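YfhH hypothetical protein (Bacillus subtilis, PDB 1SF9) is of unknown function but is a putative transcriptional regulator that forms a homodimer. Local coordinates at residues A[83-88]-A[94-99]; A[78-83]-A[119-124]. All blocks are in the same frame, centred on the assembly; numbering follows the deposited sequence.

Interaction 1: A[83-88]-A[94-99]; sequences GETYRV and EFTISY
Y86 and F95 pair at the middle of a β hairpin, strands 85-88 and 94-101, which supplies the first two strands of a small antiparallel sheet whose strand order is consistent with an SH3-like barrel. The strands twist against each other, their directions 138° apart. Y86 and F95 form the hydrogen-bonded pair, with Y86 N to F95 O at 2.9 Å and F95 N to Y86 O at 2.7 Å. Before strand 85-88 begins, I97 N bonds to E84 O at 3.0 Å and G83 N to I97 O at 2.8 Å. G83 has a positive phi at which a β carbon would jam against the preceding carbonyl oxygen.

On the face carrying Y86 and F95, CG of Y86 is anti to the carbonyl carbon and beside the backbone N (chi1 -60°), which brings the ring to its neighbour I97, Y86 CE1 to I97 CD1 being 3.5 Å, an oblique approach. F95 O lies at the edge of the same ring, near its plane, and the phenol OH bonds to S81 N. A leucine in place of Y86 would probably leave S81 N without this hydroxyl partner and open a gap beside I97 CD1. Further along, V88 CG2 packs on F95 CB at 3.6 Å, and strand 124-126 adds L124 against Y86, F95 and I97.

The other face carries T85 and T96, a non-hydrogen-bonded pair. Each threonine sets its methyl anti to the backbone N, and T85 OG1 and T96 OG1 share a 2.7 Å hydrogen bond in which either may be the donor.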
loop_
_atom_site.group_PDB
_atom_site.type_symbol
_atom_site.label_atom_id
_atom_site.label_comp_id
_atom_site.label_asym_id
_atom_site.label_seq_id
_atom_site.Cartn_x
_atom_site.Cartn_y
_atom_site.Cartn_z
ATOM N N GLY A 83 18.665 1.980 2.093
ATOM C CA GLY A 83 19.654 3.004 1.842
ATOM C C GLY A 83 19.360 3.866 0.644
ATOM O O GLY A 83 19.966 4.937 0.494
ATOM N N GLU A 84 18.458 3.404 -0.221
ATOM C CA GLU A 84 18.073 4.162 -1.409
ATOM C C GLU A 84 16.890 5.067 -1.055
ATOM O O GLU A 84 16.107 4.762 -0.153
ATOM C CB GLU A 84 17.695 3.218 -2.562
ATOM C CG GLU A 84 17.410 3.970 -3.884
ATOM C CD GLU A 84 17.244 3.053 -5.097
ATOM O OE1 GLU A 84 17.936 2.018 -5.166
ATOM O OE2 GLU A 84 16.434 3.388 -5.987
ATOM N N THR A 85 16.770 6.178 -1.777
ATOM C CA THR A 85 15.699 7.141 -1.549
ATOM C C THR A 85 14.785 7.197 -2.781
ATOM O O THR A 85 15.250 7.219 -3.926
ATOM C CB THR A 85 16.309 8.516 -1.238
ATOM O OG1 THR A 85 17.135 8.391 -0.071
ATOM C CG2 THR A 85 15.208 9.549 -0.961
ATOM N N TYR A 86 13.482 7.154 -2.519
ATOM C CA TYR A 86 12.456 7.121 -3.561
ATOM C C TYR A 86 11.483 8.251 -3.397
ATOM O O TYR A 86 11.373 8.852 -2.326
ATOM C CB TYR A 86 11.601 5.813 -3.412
ATOM C CG TYR A 86 12.462 4.561 -3.535
ATOM C CD1 TYR A 86 13.273 4.164 -2.468
ATOM C CD2 TYR A 86 12.438 3.812 -4.717
ATOM C CE1 TYR A 86 14.067 3.020 -2.582
ATOM C CE2 TYR A 86 13.234 2.667 -4.832
ATOM C CZ TYR A 86 14.049 2.272 -3.765
ATOM O OH TYR A 86 14.826 1.163 -3.878
ATOM N N ARG A 87 10.772 8.551 -4.476
ATOM C CA ARG A 87 9.742 9.562 -4.413
ATOM C C ARG A 87 8.506 8.837 -3.908
ATOM O O ARG A 87 8.285 7.681 -4.262
ATOM C CB ARG A 87 9.434 10.131 -5.802
ATOM C CG ARG A 87 8.038 10.760 -5.876
ATOM C CD ARG A 87 7.771 11.458 -7.202
ATOM N NE ARG A 87 6.337 11.568 -7.465
ATOM C CZ ARG A 87 5.629 10.642 -8.103
ATOM N NH1 ARG A 87 4.328 10.811 -8.302
ATOM N NH2 ARG A 87 6.229 9.549 -8.558
ATOM N N VAL A 88 7.720 9.483 -3.055
ATOM C CA VAL A 88 6.483 8.849 -2.589
ATOM C C VAL A 88 5.426 9.283 -3.598
ATOM O O VAL A 88 5.214 10.472 -3.803
ATOM C CB VAL A 88 6.110 9.303 -1.183
ATOM C CG1 VAL A 88 4.759 8.728 -0.769
ATOM C CG2 VAL A 88 7.214 8.862 -0.224
ATOM N N GLU A 94 10.206 12.565 -0.312
ATOM C CA GLU A 94 11.241 11.554 -0.626
ATOM C C GLU A 94 11.341 10.673 0.602
ATOM O O GLU A 94 11.280 11.162 1.731
ATOM C CB GLU A 94 12.598 12.217 -0.904
ATOM C CG GLU A 94 12.671 12.808 -2.320
ATOM C CD GLU A 94 14.024 13.427 -2.669
ATOM O OE1 GLU A 94 15.046 13.141 -2.000
ATOM O OE2 GLU A 94 14.058 14.215 -3.641
ATOM N N PHE A 95 11.475 9.374 0.370
ATOM C CA PHE A 95 11.508 8.402 1.449
ATOM C C PHE A 95 12.737 7.518 1.308
ATOM O O PHE A 95 12.949 6.891 0.278
ATOM C CB PHE A 95 10.230 7.563 1.342
ATOM C CG PHE A 95 10.051 6.549 2.441
ATOM C CD1 PHE A 95 10.414 5.228 2.250
ATOM C CD2 PHE A 95 9.440 6.909 3.645
ATOM C CE1 PHE A 95 10.166 4.277 3.240
ATOM C CE2 PHE A 95 9.192 5.956 4.642
ATOM C CZ PHE A 95 9.549 4.643 4.435
ATOM N N THR A 96 13.527 7.474 2.361
ATOM C CA THR A 96 14.724 6.645 2.392
ATOM C C THR A 96 14.392 5.344 3.114
ATOM O O THR A 96 13.876 5.353 4.229
ATOM C CB THR A 96 15.852 7.391 3.124
ATOM O OG1 THR A 96 16.101 8.640 2.439
ATOM C CG2 THR A 96 17.118 6.533 3.183
ATOM N N ILE A 97 14.700 4.218 2.478
ATOM C CA ILE A 97 14.398 2.927 3.080
ATOM C C ILE A 97 15.433 2.504 4.134
ATOM O O ILE A 97 16.632 2.598 3.902
ATOM C CB ILE A 97 14.354 1.830 2.006
ATOM C CG1 ILE A 97 13.226 2.139 1.020
ATOM C CG2 ILE A 97 14.106 0.433 2.652
ATOM C CD1 ILE A 97 12.961 0.974 0.024
ATOM N N SER A 98 14.954 2.051 5.289
ATOM C CA SER A 98 15.834 1.551 6.349
ATOM C C SER A 98 15.920 0.035 6.156
ATOM O O SER A 98 17.009 -0.568 6.194
ATOM C CB SER A 98 15.285 1.882 7.735
ATOM O OG SER A 98 15.334 3.293 7.967
ATOM N N TYR A 99 14.752 -0.591 5.999
ATOM C CA TYR A 99 14.704 -2.028 5.744
ATOM C C TYR A 99 13.345 -2.429 5.202
ATOM O O TYR A 99 12.383 -1.644 5.196
ATOM C CB TYR A 99 15.009 -2.866 7.014
ATOM C CG TYR A 99 14.023 -2.674 8.134
ATOM C CD1 TYR A 99 12.896 -3.492 8.253
ATOM C CD2 TYR A 99 14.194 -1.651 9.057
ATOM C CE1 TYR A 99 11.962 -3.285 9.285
ATOM C CE2 TYR A 99 13.256 -1.437 10.081
ATOM C CZ TYR A 99 12.154 -2.261 10.180
ATOM O OH TYR A 99 11.243 -2.037 11.198
#

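Interaction 2: A[78-83]-A[119-124]; sequences EDYSPG and LPISVL
Y80 lays one face of its ring over I121. CB of I121 sits 4.1 Å from the ring centroid and only 12° off the normal, a CH-pi contact well centred on the ring, while I121 CD1 reaches the CE2 corner at 4.0 Å. I121 takes the less common rotamer with CG1 between the backbone N and the carbonyl carbon (chi1 54°), and its extended chain carries CD1 along under the CD2-CE2 side of the ring. At the opposite, CE1 side, L124 approaches the edge: its carbonyl O lies near the ring plane and its CB is 4.2 Å from CE1.

The hydroxyl end is looser. Y80 OH stands 3.7 Å from I121 O, with no direct hydrogen bond between the segments; a water closes the gap instead. It accepts from Y80 OH at 2.6 Å and donates to I121 O at 2.8 Å and to L124 O at 2.7 Å, so one molecule ties the phenol to both carbonyls. I121 O is gripped twice, since L124 N also bonds to it at the end of the short 3-10 turn 121-123. The place of this turn, between strands 115-120 and 124-126, is consistent with the 3-10 turn of SH3-like barrels.

The contact thus brings the loop after helix 57-74 onto the turn joining strands 115-120 and 124-126. L75 touches both Y80 and I121, I97 of strand 94-101 packs on Y80 as well, and S122 OG bonds to T68 O, so that helix 57-74 lies against the far side of the turn.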
loop_
_atom_site.group_PDB
_atom_site.type_symbol
_atom_site.label_atom_id
_atom_site.label_comp_id
_atom_site.label_asym_id
_atom_site.label_seq_id
_atom_site.Cartn_x
_atom_site.Cartn_y
_atom_site.Cartn_z
ATOM N N GLU A 78 12.628 -7.496 -3.307
ATOM C CA GLU A 78 14.058 -7.396 -3.588
ATOM C C GLU A 78 14.431 -6.341 -4.621
ATOM O O GLU A 78 15.615 -6.049 -4.817
ATOM C CB GLU A 78 14.645 -8.769 -3.964
ATOM C CG GLU A 78 13.901 -9.540 -5.019
ATOM C CD GLU A 78 14.427 -10.966 -5.170
ATOM O OE1 GLU A 78 14.444 -11.715 -4.167
ATOM O OE2 GLU A 78 14.825 -11.341 -6.290
ATOM N N ASP A 79 13.435 -5.743 -5.265
ATOM C CA ASP A 79 13.721 -4.687 -6.229
ATOM C C ASP A 79 13.825 -3.320 -5.544
ATOM O O ASP A 79 13.998 -2.295 -6.208
ATOM C CB ASP A 79 12.650 -4.618 -7.310
ATOM C CG ASP A 79 12.638 -5.847 -8.195
ATOM O OD1 ASP A 79 13.699 -6.483 -8.340
ATOM O OD2 ASP A 79 11.573 -6.157 -8.748
ATOM N N TYR A 80 13.728 -3.318 -4.216
ATOM C CA TYR A 80 13.812 -2.102 -3.418
ATOM C C TYR A 80 15.032 -2.241 -2.536
ATOM O O TYR A 80 15.306 -3.317 -1.994
ATOM C CB TYR A 80 12.554 -1.905 -2.655
ATOM C CG TYR A 80 11.414 -1.742 -3.634
ATOM C CD1 TYR A 80 11.041 -0.467 -4.051
ATOM C CD2 TYR A 80 10.750 -2.872 -4.118
ATOM C CE1 TYR A 80 10.009 -0.313 -4.973
ATOM C CE2 TYR A 80 9.719 -2.721 -5.045
ATOM C CZ TYR A 80 9.350 -1.440 -5.477
ATOM O OH TYR A 80 8.360 -1.292 -6.393
ATOM N N SER A 81 15.778 -1.157 -2.376
ATOM C CA SER A 81 17.007 -1.258 -1.625
ATOM C C SER A 81 17.164 -0.431 -0.379
ATOM O O SER A 81 16.955 0.760 -0.426
ATOM C CB SER A 81 18.197 -0.881 -2.523
ATOM O OG SER A 81 18.232 -1.646 -3.704
ATOM N N PRO A 82 17.535 -1.055 0.751
ATOM C CA PRO A 82 17.740 -0.282 1.973
ATOM C C PRO A 82 18.850 0.748 1.648
ATOM O O PRO A 82 19.844 0.425 0.979
ATOM C CB PRO A 82 18.210 -1.341 2.970
ATOM C CG PRO A 82 17.421 -2.539 2.567
ATOM C CD PRO A 82 17.417 -2.497 1.050
ATOM N N GLY A 83 18.665 1.980 2.093
ATOM C CA GLY A 83 19.654 3.004 1.842
ATOM C C GLY A 83 19.360 3.866 0.644
ATOM O O GLY A 83 19.966 4.937 0.494
ATOM N N LEU A 119 5.735 2.290 4.718
ATOM C CA LEU A 119 4.923 2.530 3.510
ATOM C C LEU A 119 4.923 1.294 2.626
ATOM O O LEU A 119 5.924 0.572 2.543
ATOM C CB LEU A 119 5.487 3.670 2.655
ATOM C CG LEU A 119 5.434 5.077 3.245
ATOM C CD1 LEU A 119 6.230 6.033 2.344
ATOM C CD2 LEU A 119 3.985 5.518 3.345
ATOM N N PRO A 120 3.798 1.024 1.936
ATOM C CA PRO A 120 3.762 -0.156 1.058
ATOM C C PRO A 120 4.740 0.089 -0.091
ATOM O O PRO A 120 4.864 1.214 -0.560
ATOM C CB PRO A 120 2.327 -0.180 0.555
ATOM C CG PRO A 120 1.550 0.571 1.617
ATOM C CD PRO A 120 2.490 1.699 1.971
ATOM N N ILE A 121 5.438 -0.943 -0.556
ATOM C CA ILE A 121 6.393 -0.719 -1.633
ATOM C C ILE A 121 5.771 -0.197 -2.924
ATOM O O ILE A 121 6.453 0.388 -3.748
ATOM C CB ILE A 121 7.273 -1.966 -1.912
ATOM C CG1 ILE A 121 6.407 -3.191 -2.178
ATOM C CG2 ILE A 121 8.183 -2.219 -0.715
ATOM C CD1 ILE A 121 7.227 -4.452 -2.509
ATOM N N SER A 122 4.461 -0.368 -3.082
ATOM C CA SER A 122 3.779 0.108 -4.272
ATOM C C SER A 122 3.724 1.635 -4.404
ATOM O O SER A 122 3.404 2.128 -5.481
ATOM C CB SER A 122 2.347 -0.435 -4.316
ATOM O OG SER A 122 1.739 -0.241 -3.061
ATOM N N VAL A 123 4.016 2.377 -3.336
ATOM C CA VAL A 123 3.972 3.837 -3.437
ATOM C C VAL A 123 5.357 4.441 -3.625
ATOM O O VAL A 123 5.491 5.650 -3.707
ATOM C CB VAL A 123 3.275 4.525 -2.196
ATOM C CG1 VAL A 123 1.924 3.873 -1.918
ATOM C CG2 VAL A 123 4.133 4.448 -0.959
ATOM N N LEU A 124 6.389 3.601 -3.710
ATOM C CA LEU A 124 7.746 4.110 -3.898
ATOM C C LEU A 124 8.132 4.141 -5.369
ATOM O O LEU A 124 8.159 3.111 -6.043
ATOM C CB LEU A 124 8.744 3.258 -3.123
ATOM C CG LEU A 124 8.487 3.228 -1.618
ATOM C CD1 LEU A 124 9.604 2.394 -0.981
ATOM C CD2 LEU A 124 8.483 4.641 -1.009
HETATM O O HOH W 1 6.780 0.814 -6.463
#

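Interaction 1 is nested inside the chain loop that interaction 2 closes, and the two share G83, their centres about 7 Å apart. Their clearest direct tie is Y86 OH to S81 N at 2.9 Å, a probable hydrogen bond that holds the loop carrying Y80 to the hairpin. The same loop touches the hairpin again where P82 CB packs on S98 O at 3.5 Å. F95 CD2 also packs on L119 CD1 at 3.6 Å, joining the hairpin to strand 115-120. No active site is known here; the bound platinum ion lies about 12 Å from the I121 side chain.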